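Local coordinates for protein LYND (Lyngbya aestuarii, PDB 4V1T) that is probably an ATP-dependent YcaO-type cyclodehydratase that converts residues of peptide substrates into heterocycles, at residues G554-V568 / V594-A607. Residues are numbered along the deposited sequence; the frame is centred on the assembly and turned at random.
Sequences GVALWWYNRLRRPAV and VLDLTADLGIPAFA
Bent at chi2 and chi3, the chain of Arg565 curls back so that its guanidinium edge meets Asp596, whose CG stands anti to the backbone N (chi1 173°) and turns the carboxylate toward it. They tie the loop that follows helix 538-561, whose end is closed by a Schellman motif with Arg562 as C-prime, to strand 590-596, an outer strand of a three-stranded antiparallel sheet in the YcaO region. Arg565 grips side-on: NE gives a nearly straight bond to the backbone O of Asp596 (2.8 Å, 171°), while NH2 hydrogen-bonds to the anti lone pair of Asp596 OD2 (2.9 Å), and the pair forms a salt bridge. Arginine suits this place because two donors in one plane serve a carbonyl and a carboxylate at once; Pro566 CD lies over one face of the guanidinium, and Trp758 adds a cation-pi contact. The other carboxylate oxygen, OD1, is bonded to the hydroxyls of Thr598 and Tyr689, which should hold the buried group in place.

Next along the chain, Asp596 N donates to Pro566 O (3.2 Å), and Ala567 bridges Leu595 in a single beta bridge. Beyond it, Val568 CG2 packs on Val594 CG1 and on Phe606 CE1 (3.6 Å), the beta-branched side chain reaching residues of both strands, 590-596 and 605-612.

Toward the helix, Leu597 carries much of the apolar packing: CD1 lies over the five-membered ring of Trp558 in a CH-pi contact, and CD2 touches Val555 CG2 (3.7 Å). The indole is broad enough to reach Leu595 CD1 as well, while its NE1 bonds to Tyr674 O. Glycine fits at 554, where the helix runs close to the backbone of Leu597; there a water donates to both Gly554 O (2.7 Å) and Leu597 O (3.0 Å).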
loop_
_atom_site.group_PDB
_atom_site.type_symbol
_atom_site.label_atom_id
_atom_site.label_comp_id
_atom_site.label_asym_id
_atom_site.label_seq_id
_atom_site.Cartn_x
_atom_site.Cartn_y
_atom_site.Cartn_z
ATOM N N GLY B 554 24.496 27.466 -11.021
ATOM C CA GLY B 554 25.591 26.706 -11.600
ATOM C C GLY B 554 25.321 26.269 -13.028
ATOM O O GLY B 554 26.200 26.363 -13.895
ATOM N N VAL B 555 24.103 25.788 -13.274
ATOM C CA VAL B 555 23.714 25.360 -14.609
ATOM C C VAL B 555 23.714 26.560 -15.546
ATOM O O VAL B 555 24.233 26.486 -16.664
ATOM C CB VAL B 555 22.327 24.673 -14.614
ATOM C CG1 VAL B 555 21.835 24.444 -16.044
ATOM C CG2 VAL B 555 22.386 23.340 -13.883
ATOM N N ALA B 556 23.144 27.665 -15.082
ATOM C CA ALA B 556 23.046 28.876 -15.910
ATOM C C ALA B 556 24.421 29.324 -16.392
ATOM O O ALA B 556 24.606 29.612 -17.567
ATOM C CB ALA B 556 22.371 29.996 -15.136
ATOM N N LEU B 557 25.379 29.374 -15.475
ATOM C CA LEU B 557 26.736 29.788 -15.800
ATOM C C LEU B 557 27.317 28.896 -16.878
ATOM O O LEU B 557 27.847 29.376 -17.885
ATOM C CB LEU B 557 27.623 29.734 -14.550
ATOM C CG LEU B 557 27.288 30.713 -13.414
ATOM C CD1 LEU B 557 28.297 30.583 -12.286
ATOM C CD2 LEU B 557 27.224 32.156 -13.896
ATOM N N TRP B 558 27.214 27.590 -16.662
ATOM C CA TRP B 558 27.764 26.609 -17.585
ATOM C C TRP B 558 27.075 26.648 -18.940
ATOM O O TRP B 558 27.735 26.724 -19.982
ATOM C CB TRP B 558 27.650 25.209 -16.981
ATOM C CG TRP B 558 27.698 24.090 -17.983
ATOM C CD1 TRP B 558 28.745 23.745 -18.788
ATOM C CD2 TRP B 558 26.648 23.153 -18.262
ATOM N NE1 TRP B 558 28.404 22.657 -19.566
ATOM C CE2 TRP B 558 27.127 22.272 -19.253
ATOM C CE3 TRP B 558 25.353 22.972 -17.764
ATOM C CZ2 TRP B 558 26.350 21.234 -19.762
ATOM C CZ3 TRP B 558 24.585 21.941 -18.268
ATOM C CH2 TRP B 558 25.085 21.084 -19.259
ATOM N N TRP B 559 25.749 26.612 -18.918
ATOM C CA TRP B 559 24.963 26.473 -20.137
ATOM C C TRP B 559 25.056 27.676 -21.074
ATOM O O TRP B 559 25.254 27.525 -22.279
ATOM C CB TRP B 559 23.497 26.231 -19.779
ATOM C CG TRP B 559 22.626 26.047 -20.970
ATOM C CD1 TRP B 559 21.920 27.015 -21.626
ATOM C CD2 TRP B 559 22.368 24.827 -21.661
ATOM N NE1 TRP B 559 21.234 26.470 -22.679
ATOM C CE2 TRP B 559 21.492 25.126 -22.722
ATOM C CE3 TRP B 559 22.784 23.503 -21.481
ATOM C CZ2 TRP B 559 21.035 24.155 -23.603
ATOM C CZ3 TRP B 559 22.331 22.541 -22.357
ATOM C CH2 TRP B 559 21.466 22.871 -23.408
ATOM N N TYR B 560 24.896 28.872 -20.527
ATOM C CA TYR B 560 24.766 30.062 -21.357
ATOM C C TYR B 560 26.113 30.655 -21.749
ATOM O O TYR B 560 26.217 31.325 -22.777
ATOM C CB TYR B 560 23.888 31.099 -20.652
ATOM C CG TYR B 560 22.459 30.637 -20.576
ATOM C CD1 TYR B 560 21.631 30.663 -21.704
ATOM C CD2 TYR B 560 21.942 30.110 -19.395
ATOM C CE1 TYR B 560 20.328 30.203 -21.638
ATOM C CE2 TYR B 560 20.647 29.656 -19.323
ATOM C CZ TYR B 560 19.844 29.700 -20.442
ATOM O OH TYR B 560 18.555 29.233 -20.348
ATOM N N ASN B 561 27.144 30.403 -20.949
ATOM C CA ASN B 561 28.507 30.723 -21.365
ATOM C C ASN B 561 29.092 29.577 -22.191
ATOM O O ASN B 561 30.169 29.707 -22.748
ATOM C CB ASN B 561 29.398 31.012 -20.161
ATOM C CG ASN B 561 28.969 32.252 -19.399
ATOM O OD1 ASN B 561 29.260 33.378 -19.806
ATOM N ND2 ASN B 561 28.286 32.051 -18.282
ATOM N N ARG B 562 28.365 28.462 -22.263
ATOM C CA ARG B 562 28.802 27.273 -22.984
ATOM C C ARG B 562 30.218 26.889 -22.579
ATOM O O ARG B 562 31.113 26.741 -23.408
ATOM C CB ARG B 562 28.690 27.484 -24.494
ATOM C CG ARG B 562 27.245 27.538 -24.975
ATOM C CD ARG B 562 27.150 27.730 -26.477
ATOM N NE ARG B 562 27.241 29.136 -26.864
ATOM C CZ ARG B 562 27.035 29.587 -28.098
ATOM N NH1 ARG B 562 26.719 28.741 -29.066
ATOM N NH2 ARG B 562 27.125 30.886 -28.363
ATOM N N LEU B 563 30.404 26.733 -21.278
ATOM C CA LEU B 563 31.709 26.442 -20.718
ATOM C C LEU B 563 32.075 24.985 -20.893
ATOM O O LEU B 563 31.207 24.120 -20.867
ATOM C CB LEU B 563 31.736 26.808 -19.232
ATOM C CG LEU B 563 31.447 28.278 -18.909
ATOM C CD1 LEU B 563 31.277 28.481 -17.413
ATOM C CD2 LEU B 563 32.552 29.171 -19.443
ATOM N N ARG B 564 33.365 24.721 -21.077
ATOM C CA ARG B 564 33.881 23.360 -21.089
ATOM C C ARG B 564 34.244 22.960 -19.661
ATOM O O ARG B 564 35.080 23.599 -19.036
ATOM C CB ARG B 564 35.100 23.243 -22.013
ATOM C CG ARG B 564 34.868 23.726 -23.441
ATOM C CD ARG B 564 33.848 22.884 -24.206
ATOM N NE ARG B 564 34.414 21.610 -24.662
ATOM C CZ ARG B 564 34.306 20.444 -24.029
ATOM N NH1 ARG B 564 33.641 20.346 -22.887
ATOM N NH2 ARG B 564 34.871 19.355 -24.542
ATOM N N ARG B 565 33.612 21.910 -19.155
ATOM C CA ARG B 565 33.788 21.499 -17.768
ATOM C C ARG B 565 34.442 20.128 -17.674
ATOM O O ARG B 565 34.283 19.284 -18.568
ATOM C CB ARG B 565 32.433 21.472 -17.049
ATOM C CG ARG B 565 31.673 22.798 -17.050
ATOM C CD ARG B 565 32.453 23.899 -16.348
ATOM N NE ARG B 565 32.830 23.511 -14.993
ATOM C CZ ARG B 565 33.919 23.933 -14.361
ATOM N NH1 ARG B 565 34.759 24.766 -14.949
ATOM N NH2 ARG B 565 34.176 23.510 -13.131
ATOM N N PRO B 566 35.170 19.883 -16.574
ATOM C CA PRO B 566 35.771 18.565 -16.366
ATOM C C PRO B 566 34.754 17.512 -15.932
ATOM O O PRO B 566 33.772 17.852 -15.269
ATOM C CB PRO B 566 36.783 18.823 -15.250
ATOM C CG PRO B 566 36.174 19.924 -14.456
ATOM C CD PRO B 566 35.435 20.793 -15.446
ATOM N N ALA B 567 34.994 16.254 -16.290
ATOM C CA ALA B 567 34.147 15.159 -15.828
ATOM C C ALA B 567 34.458 14.804 -14.378
ATOM O O ALA B 567 35.407 15.326 -13.782
ATOM C CB ALA B 567 34.318 13.926 -16.707
ATOM N N VAL B 568 33.647 13.901 -13.837
ATOM C CA VAL B 568 33.798 13.417 -12.467
ATOM C C VAL B 568 34.121 11.931 -12.477
ATOM O O VAL B 568 33.376 11.134 -13.043
ATOM C CB VAL B 568 32.516 13.662 -11.642
ATOM C CG1 VAL B 568 32.700 13.202 -10.203
ATOM C CG2 VAL B 568 32.139 15.141 -11.678
ATOM N N VAL B 594 29.182 12.595 -15.763
ATOM C CA VAL B 594 28.836 13.724 -14.907
ATOM C C VAL B 594 29.827 14.870 -15.077
ATOM O O VAL B 594 31.034 14.638 -15.174
ATOM C CB VAL B 594 28.786 13.287 -13.428
ATOM C CG1 VAL B 594 28.521 14.472 -12.507
ATOM C CG2 VAL B 594 27.722 12.225 -13.237
ATOM N N LEU B 595 29.305 16.098 -15.101
ATOM C CA LEU B 595 30.134 17.309 -15.173
ATOM C C LEU B 595 30.109 18.100 -13.865
ATOM O O LEU B 595 29.096 18.143 -13.181
ATOM C CB LEU B 595 29.654 18.222 -16.302
ATOM C CG LEU B 595 29.618 17.654 -17.715
ATOM C CD1 LEU B 595 29.139 18.734 -18.656
ATOM C CD2 LEU B 595 30.973 17.116 -18.151
ATOM N N ASP B 596 31.227 18.732 -13.535
ATOM C CA ASP B 596 31.311 19.581 -12.351
ATOM C C ASP B 596 30.849 21.006 -12.680
ATOM O O ASP B 596 31.381 21.631 -13.585
ATOM C CB ASP B 596 32.743 19.611 -11.816
ATOM C CG ASP B 596 32.917 20.607 -10.684
ATOM O OD1 ASP B 596 32.652 20.233 -9.525
ATOM O OD2 ASP B 596 33.308 21.765 -10.952
ATOM N N LEU B 597 29.865 21.495 -11.929
ATOM C CA LEU B 597 29.320 22.843 -12.091
ATOM C C LEU B 597 29.611 23.727 -10.870
ATOM O O LEU B 597 29.110 24.855 -10.763
ATOM C CB LEU B 597 27.809 22.759 -12.325
ATOM C CG LEU B 597 27.294 22.764 -13.761
ATOM C CD1 LEU B 597 28.183 21.970 -14.709
ATOM C CD2 LEU B 597 25.870 22.225 -13.792
ATOM N N THR B 598 30.422 23.208 -9.950
ATOM C CA THR B 598 30.744 23.922 -8.724
ATOM C C THR B 598 31.360 25.288 -9.033
ATOM O O THR B 598 32.419 25.367 -9.646
ATOM C CB THR B 598 31.716 23.106 -7.858
ATOM O OG1 THR B 598 31.244 21.754 -7.767
ATOM C CG2 THR B 598 31.826 23.710 -6.454
ATOM N N ALA B 599 30.685 26.353 -8.607
ATOM C CA ALA B 599 31.100 27.714 -8.925
ATOM C C ALA B 599 31.604 28.446 -7.675
ATOM O O ALA B 599 32.143 27.820 -6.773
ATOM C CB ALA B 599 29.950 28.473 -9.598
ATOM N N ASP B 600 31.428 29.768 -7.627
ATOM C CA ASP B 600 32.096 30.609 -6.625
ATOM C C ASP B 600 31.674 30.355 -5.169
ATOM O O ASP B 600 32.379 30.759 -4.246
ATOM C CB ASP B 600 31.891 32.090 -6.961
ATOM C CG ASP B 600 30.424 32.483 -7.010
ATOM O OD1 ASP B 600 29.599 31.659 -7.463
ATOM O OD2 ASP B 600 30.101 33.612 -6.597
ATOM N N LEU B 601 30.554 29.675 -4.959
ATOM C CA LEU B 601 30.102 29.379 -3.598
ATOM C C LEU B 601 30.781 28.129 -3.048
ATOM O O LEU B 601 30.804 27.906 -1.836
ATOM C CB LEU B 601 28.582 29.219 -3.551
ATOM C CG LEU B 601 27.740 30.396 -4.054
ATOM C CD1 LEU B 601 26.272 30.191 -3.707
ATOM C CD2 LEU B 601 28.233 31.722 -3.494
ATOM N N GLY B 602 31.331 27.315 -3.945
ATOM C CA GLY B 602 32.090 26.138 -3.552
ATOM C C GLY B 602 31.230 24.971 -3.099
ATOM O O GLY B 602 31.750 23.956 -2.632
ATOM N N ILE B 603 29.915 25.117 -3.222
ATOM C CA ILE B 603 28.987 24.044 -2.892
ATOM C C ILE B 603 28.887 23.120 -4.096
ATOM O O ILE B 603 28.525 23.564 -5.175
ATOM C CB ILE B 603 27.590 24.585 -2.537
ATOM C CG1 ILE B 603 27.682 25.521 -1.320
ATOM C CG2 ILE B 603 26.633 23.430 -2.264
ATOM C CD1 ILE B 603 26.384 26.230 -0.977
ATOM N N PRO B 604 29.200 21.827 -3.917
ATOM C CA PRO B 604 29.257 20.977 -5.104
ATOM C C PRO B 604 27.941 20.910 -5.875
ATOM O O PRO B 604 26.876 20.695 -5.303
ATOM C CB PRO B 604 29.643 19.601 -4.554
ATOM C CG PRO B 604 29.562 19.690 -3.081
ATOM C CD PRO B 604 29.590 21.119 -2.686
ATOM N N ALA B 605 28.045 21.104 -7.180
ATOM C CA ALA B 605 26.905 21.080 -8.067
ATOM C C ALA B 605 27.328 20.336 -9.315
ATOM O O ALA B 605 28.454 20.502 -9.795
ATOM C CB ALA B 605 26.462 22.495 -8.411
ATOM N N PHE B 606 26.430 19.517 -9.841
ATOM C CA PHE B 606 26.774 18.666 -10.964
ATOM C C PHE B 606 25.691 18.606 -12.028
ATOM O O PHE B 606 24.520 18.869 -11.760
ATOM C CB PHE B 606 27.071 17.259 -10.456
ATOM C CG PHE B 606 28.211 17.201 -9.489
ATOM C CD1 PHE B 606 29.510 17.025 -9.942
ATOM C CD2 PHE B 606 27.987 17.324 -8.128
ATOM C CE1 PHE B 606 30.567 16.969 -9.051
ATOM C CE2 PHE B 606 29.040 17.266 -7.233
ATOM C CZ PHE B 606 30.330 17.094 -7.693
ATOM N N ALA B 607 26.108 18.255 -13.239
ATOM C CA ALA B 607 25.191 17.941 -14.324
ATOM C C ALA B 607 25.428 16.510 -14.786
ATOM O O ALA B 607 26.532 16.152 -15.182
ATOM C CB ALA B 607 25.385 18.899 -15.476
HETATM O O HOH W 1 28.798 26.444 -13.290
HETATM O O HOH W 2 31.615 11.419 -15.363
#